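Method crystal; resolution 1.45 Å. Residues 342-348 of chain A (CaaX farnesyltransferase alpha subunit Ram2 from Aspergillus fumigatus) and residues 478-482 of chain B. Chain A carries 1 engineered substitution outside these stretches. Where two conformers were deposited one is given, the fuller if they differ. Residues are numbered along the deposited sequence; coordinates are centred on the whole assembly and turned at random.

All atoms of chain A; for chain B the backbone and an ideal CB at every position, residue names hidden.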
# COMPACT_ATOMS: atom_id res chain seq x y z
N ARG A 342 7.31 0.59 20.42
CA ARG A 342 7.53 1.87 19.73
C ARG A 342 8.57 2.74 20.47
O ARG A 342 8.66 3.96 20.26
CB ARG A 342 6.21 2.63 19.63
CG ARG A 342 5.25 1.83 18.67
CD ARG A 342 3.83 2.37 18.71
NE ARG A 342 3.76 3.73 18.20
CZ ARG A 342 2.74 4.54 18.46
NH1 ARG A 342 1.77 4.15 19.32
NH2 ARG A 342 2.75 5.76 17.94
N ARG A 343 9.38 2.08 21.32
CA ARG A 343 10.41 2.76 22.13
C ARG A 343 11.24 3.78 21.34
O ARG A 343 11.54 4.87 21.83
CB ARG A 343 11.32 1.68 22.68
CG ARG A 343 12.55 2.20 23.38
CD ARG A 343 13.27 0.98 23.99
NE ARG A 343 14.52 1.33 24.64
CZ ARG A 343 15.37 0.45 25.18
NH1 ARG A 343 15.11 -0.87 25.12
NH2 ARG A 343 16.49 0.89 25.74
N ASN A 344 11.64 3.43 20.10
CA ASN A 344 12.56 4.32 19.38
C ASN A 344 11.85 5.60 18.95
O ASN A 344 12.46 6.68 18.87
CB ASN A 344 13.25 3.65 18.17
CG ASN A 344 14.25 2.59 18.63
OD1 ASN A 344 14.93 2.77 19.67
ND2 ASN A 344 14.27 1.45 17.96
N TYR A 345 10.54 5.50 18.68
CA TYR A 345 9.78 6.71 18.39
C TYR A 345 9.54 7.53 19.67
O TYR A 345 9.68 8.77 19.67
CB TYR A 345 8.43 6.32 17.70
CG TYR A 345 7.52 7.53 17.58
CD1 TYR A 345 7.85 8.61 16.72
CD2 TYR A 345 6.37 7.63 18.36
CE1 TYR A 345 7.06 9.75 16.67
CE2 TYR A 345 5.56 8.78 18.31
CZ TYR A 345 5.92 9.80 17.47
OH TYR A 345 5.14 10.94 17.43
N TRP A 346 9.20 6.86 20.77
CA TRP A 346 9.06 7.62 22.04
C TRP A 346 10.40 8.29 22.40
O TRP A 346 10.38 9.45 22.87
CB TRP A 346 8.66 6.73 23.21
CG TRP A 346 7.40 5.88 22.91
CD1 TRP A 346 7.27 4.56 23.18
CD2 TRP A 346 6.11 6.31 22.37
NE1 TRP A 346 6.00 4.09 22.81
CE2 TRP A 346 5.26 5.15 22.34
CE3 TRP A 346 5.58 7.54 21.91
CZ2 TRP A 346 3.95 5.19 21.85
CZ3 TRP A 346 4.27 7.57 21.44
CH2 TRP A 346 3.48 6.42 21.39
N GLU A 347 11.53 7.63 22.16
CA GLU A 347 12.81 8.23 22.53
C GLU A 347 13.12 9.40 21.59
O GLU A 347 13.72 10.38 22.03
CB GLU A 347 13.95 7.19 22.58
CG GLU A 347 13.79 6.20 23.73
CD GLU A 347 14.90 5.14 23.86
OE1 GLU A 347 15.70 4.93 22.92
OE2 GLU A 347 14.93 4.47 24.91
N TYR A 348 12.72 9.28 20.33
CA TYR A 348 12.86 10.42 19.37
C TYR A 348 12.05 11.63 19.90
O TYR A 348 12.54 12.78 19.89
CB TYR A 348 12.39 10.00 17.98
CG TYR A 348 12.27 11.11 16.98
CD1 TYR A 348 13.41 11.63 16.38
CD2 TYR A 348 11.02 11.62 16.59
CE1 TYR A 348 13.34 12.64 15.42
CE2 TYR A 348 10.93 12.64 15.63
CZ TYR A 348 12.09 13.13 15.04
OH TYR A 348 12.02 14.15 14.10
N UNK B 478 21.36 -6.68 24.62
CA UNK B 478 20.03 -6.13 24.56
C UNK B 478 20.16 -4.68 24.14
O UNK B 478 21.20 -4.07 24.27
CB UNK B 478 19.30 -6.27 25.90
N UNK B 479 19.10 -4.10 23.62
CA UNK B 479 19.18 -2.73 23.18
C UNK B 479 17.91 -2.39 22.47
O UNK B 479 17.13 -3.26 22.10
CB UNK B 479 20.40 -2.49 22.28
N UNK B 480 17.69 -1.11 22.27
CA UNK B 480 16.44 -0.70 21.62
C UNK B 480 16.49 -0.77 20.10
O UNK B 480 15.44 -0.77 19.45
CB UNK B 480 16.09 0.73 22.04
N UNK B 481 17.70 -0.76 19.55
CA UNK B 481 17.86 -0.79 18.09
C UNK B 481 18.91 -1.79 17.71
O UNK B 481 20.08 -1.45 17.51
CB UNK B 481 18.23 0.59 17.54
N UNK B 482 18.50 -3.06 17.64
CA UNK B 482 19.45 -4.14 17.45
C UNK B 482 19.09 -5.09 16.33
O UNK B 482 17.89 -5.20 15.89
CB UNK B 482 19.59 -4.93 18.75

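Chain A presents the start of a helix, with Arg A342 at the N-cap position. Arg A343, Asn A344 and Glu A347 point their CA-to-CB bonds toward chain B. Chain B passes as an irregular segment without helix or strand. The contact is small, with 200 Å² buried on both sides together.

Position 478 lies beyond the contact. Its CA-to-CB bond points sideways, and no atom of the helical stretch comes within 5.5 Å of the ideal CB. Phi/psi of -93/159 is an ordinary extended conformation. Chain A therefore sets little restriction here, and many residues would fit, polar ones included. The deposited residue is Gln B478. Its nearest approach is CB of Gln B478 to NH1 of Arg A343, 6.9 Å, too far for contact.

Position 479 has its ideal CB directed away from chain A, with nothing of the helix near it. The backbone is more informative. Phi/psi of 173/166 is a fully extended conformation that glycine adopts readily and other residues seldom do. Glycine is the best guess, although chain A itself does not demand it. The deposited residue is Gly B479. Its C atom lies 4.1 Å from NH1 of Arg A343, a peripheral contact made by the backbone.

Position 480 is the centre of the contact. Its CA is 6.7 Å from CA of Asn A344, and its CA-to-CB bond points toward the helix. The ideal CB sits 3.1 Å from NE of Arg A343, which is tight, and 3.3 Å from OD1 of Asn A344. OE1 of Glu A347 is 4.3 Å from the same CB. Two side-chain oxygens thus lie close by, and a short side chain with a donor would suit the site. Serine fits well; alanine would fit too, without the hydrogen bond. With a hydroxyl bonded to OD1 in the p well, the methyl of threonine would run into the Arg A343 guanidinium. The backbone oxygen of 480 also accepts from ND2 of Asn A344 at 2.9 Å, and this bond is available to any residue. The deposited residue is Ser B480, with chi1 in the p well. Its OG donates to OD1 of Asn A344 at 2.8 Å. The amide of Asn A344 is therefore used at both ends, accepting from the side chain and donating to the backbone of one residue. CB of Ser B480 lies over one face of the Arg A343 guanidinium. That group is held in turn by a salt bridge within the helix, from NE of Arg A343 to OE2 of Glu A347 at 3.2 Å.

Position 481 points its CA-to-CB bond sideways. The ideal CB is 4.1 Å from ND2 of Asn A344, so contact is slight. That ND2 already donates to O of 480 and is bonded elsewhere in the structure, so it asks nothing of 481. Small or polar residues would do. The deposited residue is Asp B481. It touches Asn A344 through CB, and its carboxylate is hydrogen-bonded elsewhere in the structure.

Position 482 is out of reach of the helix, and chain A gives no preference. The extended backbone, -130/155, suits beta-branched residues among others. The deposited residue is Ile B482.

Chain B 478-482: QGSDI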
# COMPACT_ATOMS: atom_id res chain seq x y z
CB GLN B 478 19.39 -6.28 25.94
CG GLN B 478 18.39 -7.48 26.02
CD GLN B 478 17.59 -7.50 27.35
OE1 GLN B 478 18.19 -7.35 28.44
NE2 GLN B 478 16.24 -7.69 27.27
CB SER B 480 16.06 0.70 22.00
OG SER B 480 16.90 1.67 21.39
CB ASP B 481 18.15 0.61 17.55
CG ASP B 481 18.28 0.64 16.05
OD1 ASP B 481 17.69 -0.21 15.35
OD2 ASP B 481 18.99 1.53 15.55
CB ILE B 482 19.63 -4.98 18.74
CG1 ILE B 482 18.26 -5.46 19.25
CG2 ILE B 482 20.41 -4.19 19.80
CD1 ILE B 482 18.35 -6.50 20.46
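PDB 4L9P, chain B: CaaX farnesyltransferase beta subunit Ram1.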